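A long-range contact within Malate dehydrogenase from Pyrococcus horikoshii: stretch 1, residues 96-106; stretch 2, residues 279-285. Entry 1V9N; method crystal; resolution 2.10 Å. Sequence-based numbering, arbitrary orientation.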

ATOM      1  N   LEU A  96      -1.100 -26.276   2.204  1.00 19.18           N
ATOM      2  CA  LEU A  96      -1.575 -25.363   3.233  1.00 19.02           C
ATOM      3  C   LEU A  96      -0.922 -24.014   2.935  1.00 18.05           C
ATOM      4  O   LEU A  96       0.242 -23.965   2.547  1.00 16.97           O
ATOM      5  N   GLY A  97      -1.671 -22.928   3.107  1.00 17.89           N
ATOM      6  CA  GLY A  97      -1.133 -21.606   2.836  1.00 16.63           C
ATOM      7  C   GLY A  97       0.094 -21.279   3.668  1.00 17.06           C
ATOM      8  O   GLY A  97       1.038 -20.661   3.173  1.00 14.70           O
ATOM      9  N   GLN A  98       0.074 -21.689   4.935  1.00 16.32           N
ATOM     10  CA  GLN A  98       1.188 -21.453   5.847  1.00 15.87           C
ATOM     11  C   GLN A  98       2.480 -22.108   5.339  1.00 16.34           C
ATOM     12  O   GLN A  98       3.559 -21.532   5.456  1.00 13.46           O
ATOM     13  N   VAL A  99       2.361 -23.310   4.778  1.00 16.99           N
ATOM     14  CA  VAL A  99       3.515 -24.036   4.249  1.00 16.23           C
ATOM     15  C   VAL A  99       4.020 -23.358   2.984  1.00 15.77           C
ATOM     16  O   VAL A  99       5.219 -23.104   2.843  1.00 16.30           O
ATOM     17  N   VAL A 100       3.104 -23.051   2.069  1.00 14.05           N
ATOM     18  CA  VAL A 100       3.472 -22.379   0.829  1.00 13.64           C
ATOM     19  C   VAL A 100       4.098 -21.010   1.137  1.00 13.93           C
ATOM     20  O   VAL A 100       5.137 -20.650   0.579  1.00 13.61           O
ATOM     21  N   GLY A 101       3.460 -20.255   2.030  1.00 13.78           N
ATOM     22  CA  GLY A 101       3.966 -18.940   2.397  1.00 14.94           C
ATOM     23  C   GLY A 101       5.298 -18.985   3.136  1.00 15.59           C
ATOM     24  O   GLY A 101       6.155 -18.127   2.939  1.00 16.62           O
ATOM     25  N   TYR A 102       5.469 -19.980   3.999  1.00 16.99           N
ATOM     26  CA  TYR A 102       6.710 -20.143   4.755  1.00 18.26           C
ATOM     27  C   TYR A 102       7.888 -20.406   3.814  1.00 17.00           C
ATOM     28  O   TYR A 102       8.936 -19.775   3.926  1.00 16.40           O
ATOM     29  N   ARG A 103       7.711 -21.345   2.890  1.00 18.71           N
ATOM     30  CA  ARG A 103       8.767 -21.690   1.936  1.00 19.97           C
ATOM     31  C   ARG A 103       9.024 -20.558   0.951  1.00 18.32           C
ATOM     32  O   ARG A 103      10.171 -20.313   0.558  1.00 18.78           O
ATOM     33  N   SER A 104       7.959 -19.871   0.548  1.00 14.82           N
ATOM     34  CA  SER A 104       8.091 -18.757  -0.382  1.00 15.35           C
ATOM     35  C   SER A 104       8.857 -17.604   0.265  1.00 16.28           C
ATOM     36  O   SER A 104       9.724 -16.999  -0.365  1.00 15.34           O
HETATM   37  N   MSE A 105       8.540 -17.300   1.520  1.00 16.69           N
HETATM   38  CA  MSE A 105       9.216 -16.207   2.210  1.00 18.80           C
HETATM   39  C   MSE A 105      10.673 -16.562   2.502  1.00 18.23           C
HETATM   40  O   MSE A 105      11.541 -15.700   2.428  1.00 18.09           O
ATOM     41  N   LYS A 106      10.935 -17.823   2.839  1.00 18.50           N
ATOM     42  CA  LYS A 106      12.305 -18.268   3.096  1.00 17.68           C
ATOM     43  C   LYS A 106      13.142 -18.049   1.834  1.00 17.24           C
ATOM     44  O   LYS A 106      14.292 -17.630   1.909  1.00 17.21           O
ATOM     45  N   CYS A 279      -3.633 -16.627  -3.925  1.00 14.95           N
ATOM     46  CA  CYS A 279      -2.308 -16.227  -4.379  1.00 17.21           C
ATOM     47  C   CYS A 279      -1.656 -15.273  -3.383  1.00 17.38           C
ATOM     48  O   CYS A 279      -2.346 -14.519  -2.702  1.00 17.28           O
ATOM     49  N   HIS A 280      -0.328 -15.314  -3.301  1.00 17.83           N
ATOM     50  CA  HIS A 280       0.398 -14.464  -2.364  1.00 16.82           C
ATOM     51  C   HIS A 280       1.531 -13.690  -3.029  1.00 16.91           C
ATOM     52  O   HIS A 280       2.010 -14.058  -4.102  1.00 18.30           O
ATOM     53  N   PHE A 281       1.959 -12.625  -2.360  1.00 16.99           N
ATOM     54  CA  PHE A 281       3.055 -11.775  -2.822  1.00 15.84           C
ATOM     55  C   PHE A 281       4.016 -11.625  -1.643  1.00 17.29           C
ATOM     56  O   PHE A 281       3.592 -11.310  -0.534  1.00 15.20           O
ATOM     57  N   PHE A 282       5.302 -11.865  -1.880  1.00 16.49           N
ATOM     58  CA  PHE A 282       6.311 -11.736  -0.832  1.00 15.03           C
ATOM     59  C   PHE A 282       7.459 -10.901  -1.376  1.00 15.71           C
ATOM     60  O   PHE A 282       7.921 -11.112  -2.502  1.00 15.53           O
HETATM   61  N   MSE A 283       7.916  -9.946  -0.578  1.00 14.65           N
HETATM   62  CA  MSE A 283       9.013  -9.098  -0.994  1.00 14.82           C
HETATM   63  C   MSE A 283       9.925  -8.807   0.183  1.00 15.82           C
HETATM   64  O   MSE A 283       9.468  -8.436   1.270  1.00 13.92           O
ATOM     65  N   VAL A 284      11.221  -8.972  -0.041  1.00 12.93           N
ATOM     66  CA  VAL A 284      12.203  -8.727   1.002  1.00 13.76           C
ATOM     67  C   VAL A 284      13.270  -7.781   0.491  1.00 14.19           C
ATOM     68  O   VAL A 284      13.738  -7.898  -0.642  1.00 13.52           O
ATOM     69  N   ILE A 285      13.643  -6.828   1.331  1.00 15.43           N
ATOM     70  CA  ILE A 285      14.690  -5.892   0.979  1.00 15.79           C
ATOM     71  C   ILE A 285      15.773  -6.071   2.028  1.00 16.90           C
ATOM     72  O   ILE A 285      15.523  -5.892   3.220  1.00 16.24           O
TER

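Helix 97-106 packs against strand 279-285 with the two segments running in broadly the same direction, their axes 28° apart and 8.6 Å from each other at closest approach. No hydrogen bond links the stretches, so the contact, which buries 322 Å² in total, depends on the fit of side chains against one another and against the helix backbone. Alternation along the strand selects the residues that take part: the CA-to-CB bonds of His280, Phe282 and Val284 point toward the helix, whereas that of Met283 points away and Cys279, Phe281 and Ile285 make no contact. On the helix, Val100 and Ser104, one turn apart, point toward the strand, and Gly97, Gly101 and Met105 supply the remaining contacts.

The aromatic contacts centre on Phe282, which has the largest covered area of any residue here, 93 Å². Its m rotamer (chi1 -55°) carries the ring to the helix backbone at Gly101, where Phe282 CZ lies 3.5 Å from Gly101 CA. Gly101 has no side chain, and the ring rests directly on its CA; an ideally placed CB would lie 3.5 Å from Phe282 CZ, close but not a clash, while crowding Gly97 O of the same helix at 3.1 Å. The carbonyl oxygen of Gly101 lies over one face of the ring. Farther along the helix, Ser104 CB comes within 3.4 Å of Phe282 CE2, while the terminal methyl of Met105 reaches the ring edge, with CE 3.9 Å from Phe282 CD1.

The second apolar cluster also involves Met105, a selenomethionine. Although its CA-to-CB bond points sideways, chi1 in t (-179°) and chi2 in p (52°) extend the chain to the strand, and chi3 lies between wells at 94°. The selenium packs tightly on Val284, itself a t rotamer, with Met105 SE 3.4 Å from Val284 CG2. Met105 thereby touches two successive inward-pointing residues of the strand, and its 73 Å² of covered area is the most on the helix side.

Towards the start of the helix, His280 takes over the contact. Its side chain adopts m (chi1 -40°, chi2 -52°), and the ring meets Val100 at its edge, with His280 CD2 4.3 Å from CG1 of Val100, a t rotamer. His280 NE2 is likewise 4.3 Å from Gly97 O, too far for a hydrogen bond; both ring nitrogens instead have hydrogen-bonding partners elsewhere in the structure. Gly97 O is also engaged within the helix, accepting a hydrogen bond from Gly101 N at 2.7 Å.

Ser104 resolves its polarity within its own stretch. In the m rotamer (chi1 -69°), its hydroxyl turns back along the helix and Ser104 OG donates to Val100 O at 2.8 Å. The same carbonyl accepts the backbone bond from Ser104 N at 2.9 Å. With the hydroxyl so bonded, the serine can lie buried beside Phe282, presenting its CB to the aromatic ring.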

ATOM      1  CB  LEU A  96      -1.137 -25.863   4.608  1.00 20.00           C
ATOM      2  CG  LEU A  96      -1.869 -27.114   5.086  1.00 21.27           C
ATOM      3  CD1 LEU A  96      -1.016 -27.875   6.097  1.00 20.68           C
ATOM      4  CD2 LEU A  96      -3.212 -26.697   5.677  1.00 18.98           C
ATOM      5  CB  GLN A  98       0.859 -21.998   7.241  1.00 17.61           C
ATOM      6  CG  GLN A  98      -0.249 -21.254   7.991  1.00 18.33           C
ATOM      7  CD  GLN A  98      -1.649 -21.588   7.501  1.00 17.96           C
ATOM      8  OE1 GLN A  98      -1.843 -22.501   6.703  1.00 20.26           O
ATOM      9  NE2 GLN A  98      -2.636 -20.848   7.992  1.00 20.90           N
ATOM     10  CB  VAL A  99       3.159 -25.517   3.940  1.00 18.41           C
ATOM     11  CG1 VAL A  99       4.330 -26.212   3.250  1.00 18.80           C
ATOM     12  CG2 VAL A  99       2.821 -26.242   5.229  1.00 17.41           C
ATOM     13  CB  VAL A 100       2.231 -22.190  -0.089  1.00 14.47           C
ATOM     14  CG1 VAL A 100       2.607 -21.366  -1.327  1.00 11.90           C
ATOM     15  CG2 VAL A 100       1.682 -23.559  -0.516  1.00 14.94           C
ATOM     16  CB  TYR A 102       6.588 -21.317   5.729  1.00 19.18           C
ATOM     17  CG  TYR A 102       7.815 -21.528   6.596  1.00 21.74           C
ATOM     18  CD1 TYR A 102       8.001 -20.789   7.765  1.00 24.34           C
ATOM     19  CD2 TYR A 102       8.790 -22.463   6.247  1.00 23.30           C
ATOM     20  CE1 TYR A 102       9.123 -20.978   8.571  1.00 25.39           C
ATOM     21  CE2 TYR A 102       9.924 -22.658   7.048  1.00 25.81           C
ATOM     22  CZ  TYR A 102      10.075 -21.910   8.210  1.00 26.95           C
ATOM     23  OH  TYR A 102      11.167 -22.109   9.026  1.00 33.03           O
ATOM     24  CB  ARG A 103       8.405 -22.968   1.163  1.00 23.04           C
ATOM     25  CG  ARG A 103       8.234 -24.199   2.043  1.00 28.25           C
ATOM     26  CD  ARG A 103       9.521 -24.545   2.778  1.00 34.81           C
ATOM     27  NE  ARG A 103       9.279 -25.473   3.883  1.00 40.11           N
ATOM     28  CZ  ARG A 103      10.204 -25.861   4.756  1.00 41.53           C
ATOM     29  NH1 ARG A 103      11.447 -25.404   4.658  1.00 41.81           N
ATOM     30  NH2 ARG A 103       9.882 -26.700   5.736  1.00 41.43           N
ATOM     31  CB  SER A 104       6.714 -18.258  -0.827  1.00 14.55           C
ATOM     32  OG  SER A 104       6.068 -19.204  -1.654  1.00 13.60           O
HETATM   33  CB  MSE A 105       8.484 -15.844   3.511  1.00 21.66           C
HETATM   34  CG  MSE A 105       9.121 -14.681   4.271  1.00 25.19           C
HETATM   35 SE   MSE A 105       9.428 -13.082   3.175  1.00 32.89          SE
HETATM   36  CE  MSE A 105       7.795 -12.121   3.551  1.00 25.56           C
ATOM     37  CB  LYS A 106      12.338 -19.757   3.469  1.00 18.21           C
ATOM     38  CG  LYS A 106      11.987 -20.064   4.915  1.00 22.42           C
ATOM     39  CD  LYS A 106      13.046 -19.506   5.863  1.00 26.51           C
ATOM     40  CE  LYS A 106      12.721 -19.825   7.318  1.00 30.40           C
ATOM     41  NZ  LYS A 106      13.794 -19.365   8.255  1.00 32.45           N
ATOM     42  CB  CYS A 279      -2.405 -15.580  -5.764  1.00 15.01           C
ATOM     43  SG  CYS A 279      -3.079 -16.697  -7.061  1.00 17.02           S
ATOM     44  CB  HIS A 280       1.019 -15.298  -1.236  1.00 16.52           C
ATOM     45  CG  HIS A 280       0.144 -16.398  -0.721  1.00 15.87           C
ATOM     46  ND1 HIS A 280      -1.153 -16.191  -0.300  1.00 16.42           N
ATOM     47  CD2 HIS A 280       0.401 -17.711  -0.511  1.00 14.71           C
ATOM     48  CE1 HIS A 280      -1.655 -17.328   0.145  1.00 17.15           C
ATOM     49  NE2 HIS A 280      -0.732 -18.267   0.028  1.00 16.80           N
ATOM     50  CB  PHE A 281       2.532 -10.390  -3.225  1.00 14.80           C
ATOM     51  CG  PHE A 281       3.617  -9.410  -3.599  1.00 15.73           C
ATOM     52  CD1 PHE A 281       4.123  -9.367  -4.894  1.00 15.29           C
ATOM     53  CD2 PHE A 281       4.143  -8.539  -2.647  1.00 16.93           C
ATOM     54  CE1 PHE A 281       5.137  -8.473  -5.241  1.00 17.38           C
ATOM     55  CE2 PHE A 281       5.158  -7.639  -2.979  1.00 20.21           C
ATOM     56  CZ  PHE A 281       5.656  -7.606  -4.282  1.00 18.78           C
ATOM     57  CB  PHE A 282       6.839 -13.112  -0.410  1.00 15.10           C
ATOM     58  CG  PHE A 282       5.760 -14.067   0.028  1.00 17.70           C
ATOM     59  CD1 PHE A 282       5.210 -13.985   1.305  1.00 17.26           C
ATOM     60  CD2 PHE A 282       5.269 -15.029  -0.853  1.00 16.56           C
ATOM     61  CE1 PHE A 282       4.185 -14.846   1.696  1.00 17.21           C
ATOM     62  CE2 PHE A 282       4.243 -15.894  -0.471  1.00 17.20           C
ATOM     63  CZ  PHE A 282       3.702 -15.801   0.808  1.00 16.69           C
HETATM   64  CB  MSE A 283       8.487  -7.789  -1.566  1.00 19.01           C
HETATM   65  CG  MSE A 283       9.573  -6.858  -2.051  1.00 27.61           C
HETATM   66 SE   MSE A 283       8.800  -5.221  -2.677  1.00 40.65          SE
HETATM   67  CE  MSE A 283       9.849  -3.958  -1.657  1.00 33.66           C
ATOM     68  CB  VAL A 284      12.890 -10.042   1.448  1.00 12.98           C
ATOM     69  CG1 VAL A 284      13.903  -9.768   2.554  1.00 10.88           C
ATOM     70  CG2 VAL A 284      11.844 -11.030   1.915  1.00 11.93           C
ATOM     71  CB  ILE A 285      14.185  -4.431   1.004  1.00 15.44           C
ATOM     72  CG1 ILE A 285      13.108  -4.225  -0.069  1.00 17.30           C
ATOM     73  CG2 ILE A 285      15.350  -3.477   0.759  1.00 18.07           C
ATOM     74  CD1 ILE A 285      12.524  -2.808  -0.094  1.00 15.56           C
TER